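PDB 5C3U: L-serine ammonia-lyase from Rhizomucor miehei CAU432, which belongs to the pyridoxal-phosphate-dependent enzymes and holds pyridoxal-5'-phosphate in a pocket lined by 16 residues. Local coordinates for residues A[71-76]-A[142-147]; A[93-98]-A[116-121]. All blocks are in the same frame, centred on the assembly; numbering follows the deposited sequence.

Both contacts join strands of one four-stranded parallel sheet, in the order 118-121, 95-100, 72-75, 141-143. Contact 1 (71-76 with 142-147) ties the inner strand 72-75 to the outermost strand 141-143; contact 2 (93-98 with 116-121) does the same for 95-100 and 118-121 at the other edge. Their centres lie about 10 Å apart, and the two inner strands bridge them: Phe73 O lies 2.8 Å from Ile97 N, a probable hydrogen bond. Contact 1 leads on to pyridoxal-5'-phosphate, where Ser147 OG donates a 2.7 Å hydrogen bond to its phosphate oxygen O3P. Contact 2 lies farther out, about 22 Å from the centre of the chain, against 17 Å for contact 1.

Contact 1: residues A[71-76]-A[142-147]; sequences IQFVCG and IYVPSS. With PLP (pyridoxal-5'-phosphate), chain B.
Tyr143 lies against Val74, Cys75 and Gly76. Its CB leaves the sheet on the same face as the side chain of Val74, and CG stands anti to the backbone N (chi1 -165°), 3.8 Å from Val74 O. That carbonyl oxygen sits over one face of the ring, closest to CD1, which also packs at 3.9 Å on Val74 CG1, the two side chains crossing at about a right angle. CE1 reaches Cys75 CA at 3.7 Å. At the tip, OH accepts a hydrogen bond from Gly76 N (2.9 Å, 157°) and forms another with Ser77 OG, so the phenol grips the backbone just beyond the strand. The backbones pair as parallel strands of an alpha/beta sheet: Ile142 N donates to Gln72 O, Val74 N to Ile142 O, and Val144 N to Val74 O at 2.9 Å. On the face bearing Phe73, helices 52-67 and 79-92 cover an apolar layer, where Ile142 CG2 presses to 3.3 Å from Phe73 CD1. Val144 CG2 approaches that same ring atom at 3.7 Å. Farther along 142-147, the chain turns toward the phosphate of pyridoxal-5'-phosphate, and Ser146 OG donates to Ser147 OG at 2.9 Å.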
loop_
_atom_site.group_PDB
_atom_site.type_symbol
_atom_site.label_atom_id
_atom_site.label_comp_id
_atom_site.label_asym_id
_atom_site.label_seq_id
_atom_site.Cartn_x
_atom_site.Cartn_y
_atom_site.Cartn_z
ATOM N N ILE A 71 -18.783 18.077 -7.005
ATOM C CA ILE A 71 -18.415 16.824 -7.653
ATOM C C ILE A 71 -18.872 15.636 -6.823
ATOM O O ILE A 71 -19.306 15.784 -5.677
ATOM C CB ILE A 71 -16.896 16.731 -7.868
ATOM C CG1 ILE A 71 -16.155 16.923 -6.524
ATOM C CG2 ILE A 71 -16.465 17.731 -8.933
ATOM C CD1 ILE A 71 -14.693 16.530 -6.562
ATOM N N GLN A 72 -18.798 14.450 -7.420
ATOM C CA GLN A 72 -18.995 13.217 -6.673
ATOM C C GLN A 72 -17.723 12.431 -6.850
ATOM O O GLN A 72 -17.247 12.303 -7.981
ATOM C CB GLN A 72 -20.167 12.395 -7.225
ATOM C CG GLN A 72 -21.516 13.099 -7.202
ATOM C CD GLN A 72 -21.786 13.862 -8.486
ATOM O OE1 GLN A 72 -21.477 13.385 -9.577
ATOM N NE2 GLN A 72 -22.360 15.059 -8.360
ATOM N N PHE A 73 -17.147 11.915 -5.761
ATOM C CA PHE A 73 -16.055 10.963 -5.953
ATOM C C PHE A 73 -16.677 9.581 -6.110
ATOM O O PHE A 73 -17.625 9.264 -5.425
ATOM C CB PHE A 73 -15.104 10.944 -4.752
ATOM C CG PHE A 73 -14.193 12.140 -4.658
ATOM C CD1 PHE A 73 -13.250 12.396 -5.655
ATOM C CD2 PHE A 73 -14.211 12.955 -3.547
ATOM C CE1 PHE A 73 -12.384 13.484 -5.556
ATOM C CE2 PHE A 73 -13.346 14.049 -3.442
ATOM C CZ PHE A 73 -12.442 14.314 -4.455
ATOM N N VAL A 74 -16.149 8.771 -7.018
ATOM C CA VAL A 74 -16.682 7.425 -7.241
ATOM C C VAL A 74 -15.502 6.474 -7.093
ATOM O O VAL A 74 -14.424 6.714 -7.657
ATOM C CB VAL A 74 -17.305 7.295 -8.660
ATOM C CG1 VAL A 74 -17.828 5.879 -8.902
ATOM C CG2 VAL A 74 -18.425 8.329 -8.843
ATOM N N CYS A 75 -15.684 5.392 -6.344
ATOM C CA CYS A 75 -14.583 4.458 -6.157
ATOM C C CYS A 75 -15.059 3.057 -5.837
ATOM O O CYS A 75 -15.933 2.881 -4.992
ATOM C CB CYS A 75 -13.640 4.962 -5.051
ATOM S SG CYS A 75 -12.066 4.074 -4.992
ATOM N N GLY A 76 -14.466 2.081 -6.522
ATOM C CA GLY A 76 -14.612 0.659 -6.172
ATOM C C GLY A 76 -13.263 -0.078 -6.131
ATOM O O GLY A 76 -13.235 -1.317 -6.128
ATOM N N ILE A 142 -16.031 11.902 -10.517
ATOM C CA ILE A 142 -14.625 11.667 -10.782
ATOM C C ILE A 142 -14.278 10.309 -10.181
ATOM O O ILE A 142 -14.483 10.093 -8.987
ATOM C CB ILE A 142 -13.724 12.790 -10.200
ATOM C CG1 ILE A 142 -12.257 12.412 -10.219
ATOM C CG2 ILE A 142 -14.126 13.133 -8.789
ATOM C CD1 ILE A 142 -11.660 12.388 -11.611
ATOM N N TYR A 143 -13.800 9.407 -11.033
ATOM C CA TYR A 143 -13.349 8.104 -10.570
ATOM C C TYR A 143 -11.980 8.228 -9.891
ATOM O O TYR A 143 -11.078 8.900 -10.396
ATOM C CB TYR A 143 -13.294 7.045 -11.690
ATOM C CG TYR A 143 -13.178 5.693 -11.055
ATOM C CD1 TYR A 143 -14.308 5.088 -10.498
ATOM C CD2 TYR A 143 -11.925 5.087 -10.859
ATOM C CE1 TYR A 143 -14.229 3.882 -9.841
ATOM C CE2 TYR A 143 -11.832 3.856 -10.198
ATOM C CZ TYR A 143 -12.993 3.278 -9.680
ATOM O OH TYR A 143 -12.952 2.078 -8.995
ATOM N N VAL A 144 -11.838 7.583 -8.731
ATOM C CA VAL A 144 -10.582 7.624 -7.978
ATOM C C VAL A 144 -9.859 6.296 -8.133
ATOM O O VAL A 144 -10.297 5.274 -7.594
ATOM C CB VAL A 144 -10.806 7.911 -6.480
ATOM C CG1 VAL A 144 -9.457 8.058 -5.770
ATOM C CG2 VAL A 144 -11.610 9.184 -6.302
ATOM N N PRO A 145 -8.771 6.283 -8.915
ATOM C CA PRO A 145 -8.084 5.005 -9.057
ATOM C C PRO A 145 -7.259 4.689 -7.796
ATOM O O PRO A 145 -7.065 5.565 -6.968
ATOM C CB PRO A 145 -7.176 5.229 -10.269
ATOM C CG PRO A 145 -6.970 6.706 -10.347
ATOM C CD PRO A 145 -8.025 7.407 -9.505
ATOM N N SER A 146 -6.785 3.455 -7.653
ATOM C CA SER A 146 -6.029 3.111 -6.453
ATOM C C SER A 146 -4.543 3.488 -6.581
ATOM O O SER A 146 -3.884 3.737 -5.576
ATOM C CB SER A 146 -6.178 1.610 -6.159
ATOM O OG SER A 146 -5.572 0.857 -7.209
ATOM N N SER A 147 -4.007 3.499 -7.807
ATOM C CA SER A 147 -2.552 3.482 -7.992
ATOM C C SER A 147 -2.024 4.327 -9.155
ATOM O O SER A 147 -1.030 5.025 -8.996
ATOM C CB SER A 147 -2.064 2.025 -8.209
ATOM O OG SER A 147 -2.654 1.128 -7.278
HETATM N N1 PLP B . -0.401 -2.142 1.139
HETATM C C2 PLP B . -1.616 -1.655 1.451
HETATM C C2A PLP B . -2.292 -1.976 2.762
HETATM C C3 PLP B . -2.307 -0.800 0.484
HETATM O O3 PLP B . -3.543 -0.286 0.775
HETATM C C4 PLP B . -1.597 -0.501 -0.778
HETATM C C4A PLP B . -2.229 0.380 -1.772
HETATM C C5 PLP B . -0.256 -1.095 -1.019
HETATM C C6 PLP B . 0.276 -1.899 -0.006
HETATM C C5A PLP B . 0.534 -0.841 -2.304
HETATM O O4P PLP B . -0.377 -0.463 -3.329
HETATM P P PLP B . -0.037 0.086 -4.815
HETATM O O1P PLP B . 0.140 1.562 -4.736
HETATM O O2P PLP B . 1.182 -0.677 -5.364
HETATM O O3P PLP B . -1.292 -0.339 -5.493
#

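Contact 2: residues A[93-98]-A[116-121]; sequences GVEAII and GSHLIL
Ile98 is held by 116-121 through both its backbone polar atoms: Ile98 N donates almost straight to His118 O (2.8 Å, 177°), and Ile98 O accepts from Ile120 N. Two residues earlier, Ala96 O takes the N-H of His118 at 2.9 Å. The side chains then divide between the faces of the sheet. On the face of Ala96 and Ile98, Ile98 CG1 meets Ser117 CB at 4.0 Å, while its CG2, anti to the backbone N, reaches Leu119 CD1 as the two chains cross obliquely. On the other face, the two isoleucines Ile97 and Ile120 run alongside each other in the same direction, Ile97 CG2 3.9 Å from Ile120 CD1. There too Glu95, kinked at its second side-chain torsion, lays CG in the plane of the His118 ring at its edge and brings OE2 to 3.4 Å from CE1, the carboxylate and ring planes turned 58° apart.

The two strands, running at 9° to each other, are the beta strands of a beta-alpha-beta unit whose helix 106-114 crosses over the Ile98 face. Ile112 of that helix packs on Ile98, Ser117 and Leu119, and helix 79-92 backs Ala96 and Ile98 through Ala89, Val82 and Val85. Ser117 OG is hydrogen-bonded to Ser86 OG of this second helix. Over the opposite face, Leu136 touches both Ile97 and Ile120. Gly116 ends the crossover helix in a Schellman motif, and its carbonyl oxygen accepts from a water that in turn accepts from Ala96 N at 2.9 Å.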
loop_
_atom_site.group_PDB
_atom_site.type_symbol
_atom_site.label_atom_id
_atom_site.label_comp_id
_atom_site.label_asym_id
_atom_site.label_seq_id
_atom_site.Cartn_x
_atom_site.Cartn_y
_atom_site.Cartn_z
ATOM N N GLY A 93 -16.116 17.890 2.286
ATOM C CA GLY A 93 -17.526 18.244 2.073
ATOM C C GLY A 93 -18.079 17.888 0.695
ATOM O O GLY A 93 -18.818 18.677 0.090
ATOM N N VAL A 94 -17.731 16.700 0.198
ATOM C CA VAL A 94 -18.063 16.280 -1.157
ATOM C C VAL A 94 -18.816 14.957 -1.090
ATOM O O VAL A 94 -18.591 14.164 -0.172
ATOM C CB VAL A 94 -16.769 16.185 -2.011
ATOM C CG1 VAL A 94 -16.828 15.061 -3.012
ATOM C CG2 VAL A 94 -16.483 17.522 -2.679
ATOM N N GLU A 95 -19.726 14.737 -2.033
ATOM C CA GLU A 95 -20.404 13.439 -2.187
ATOM C C GLU A 95 -19.462 12.300 -2.599
ATOM O O GLU A 95 -18.590 12.476 -3.452
ATOM C CB GLU A 95 -21.501 13.576 -3.244
ATOM C CG GLU A 95 -22.708 12.680 -3.069
ATOM C CD GLU A 95 -23.999 13.410 -3.412
ATOM O OE1 GLU A 95 -24.079 14.021 -4.502
ATOM O OE2 GLU A 95 -24.930 13.394 -2.577
ATOM N N ALA A 96 -19.650 11.123 -2.015
ATOM C CA ALA A 96 -18.870 9.951 -2.455
ATOM C C ALA A 96 -19.816 8.785 -2.724
ATOM O O ALA A 96 -20.781 8.548 -1.966
ATOM C CB ALA A 96 -17.817 9.564 -1.425
ATOM N N ILE A 97 -19.574 8.112 -3.840
ATOM C CA ILE A 97 -20.301 6.912 -4.217
ATOM C C ILE A 97 -19.274 5.773 -4.163
ATOM O O ILE A 97 -18.303 5.755 -4.941
ATOM C CB ILE A 97 -20.905 7.031 -5.652
ATOM C CG1 ILE A 97 -21.901 8.198 -5.727
ATOM C CG2 ILE A 97 -21.533 5.711 -6.092
ATOM C CD1 ILE A 97 -21.921 8.892 -7.076
ATOM N N ILE A 98 -19.510 4.817 -3.276
ATOM C CA ILE A 98 -18.527 3.783 -3.010
ATOM C C ILE A 98 -19.108 2.394 -3.302
ATOM O O ILE A 98 -20.175 2.070 -2.804
ATOM C CB ILE A 98 -18.037 3.856 -1.538
ATOM C CG1 ILE A 98 -17.338 5.196 -1.256
ATOM C CG2 ILE A 98 -17.147 2.661 -1.208
ATOM C CD1 ILE A 98 -16.159 5.514 -2.164
ATOM N N GLY A 116 -20.846 9.070 5.742
ATOM C CA GLY A 116 -21.919 9.662 4.945
ATOM C C GLY A 116 -21.842 9.356 3.454
ATOM O O GLY A 116 -22.575 9.957 2.648
ATOM N N SER A 117 -20.963 8.424 3.076
ATOM C CA SER A 117 -20.875 7.990 1.686
ATOM C C SER A 117 -22.092 7.173 1.295
ATOM O O SER A 117 -22.742 6.575 2.149
ATOM C CB SER A 117 -19.642 7.120 1.461
ATOM O OG SER A 117 -18.464 7.791 1.829
ATOM N N HIS A 118 -22.382 7.136 0.004
ATOM C CA HIS A 118 -23.382 6.217 -0.530
ATOM C C HIS A 118 -22.753 4.907 -0.885
ATOM O O HIS A 118 -21.929 4.821 -1.797
ATOM C CB HIS A 118 -24.129 6.872 -1.682
ATOM C CG HIS A 118 -24.741 8.192 -1.289
ATOM N ND1 HIS A 118 -24.177 9.375 -1.598
ATOM C CD2 HIS A 118 -25.867 8.482 -0.516
ATOM C CE1 HIS A 118 -24.922 10.379 -1.081
ATOM N NE2 HIS A 118 -25.957 9.830 -0.420
ATOM N N LEU A 119 -23.132 3.872 -0.138
ATOM C CA LEU A 119 -22.510 2.567 -0.271
ATOM C C LEU A 119 -23.353 1.622 -1.112
ATOM O O LEU A 119 -24.541 1.454 -0.864
ATOM C CB LEU A 119 -22.262 1.962 1.115
ATOM C CG LEU A 119 -21.624 0.573 1.187
ATOM C CD1 LEU A 119 -20.235 0.601 0.552
ATOM C CD2 LEU A 119 -21.560 0.131 2.638
ATOM N N ILE A 120 -22.724 1.011 -2.113
ATOM C CA ILE A 120 -23.350 -0.011 -2.944
ATOM C C ILE A 120 -22.578 -1.320 -2.790
ATOM O O ILE A 120 -21.345 -1.327 -2.856
ATOM C CB ILE A 120 -23.353 0.443 -4.422
ATOM C CG1 ILE A 120 -24.212 1.706 -4.557
ATOM C CG2 ILE A 120 -23.824 -0.671 -5.358
ATOM C CD1 ILE A 120 -23.903 2.574 -5.744
ATOM N N LEU A 121 -23.298 -2.423 -2.583
ATOM C CA LEU A 121 -22.675 -3.736 -2.473
ATOM C C LEU A 121 -22.830 -4.486 -3.780
ATOM O O LEU A 121 -23.948 -4.782 -4.210
ATOM C CB LEU A 121 -23.263 -4.530 -1.296
ATOM C CG LEU A 121 -22.568 -4.338 0.055
ATOM C CD1 LEU A 121 -22.931 -3.006 0.696
ATOM C CD2 LEU A 121 -22.903 -5.482 1.008
HETATM O O HOH W 1 -21.542 11.256 0.211
#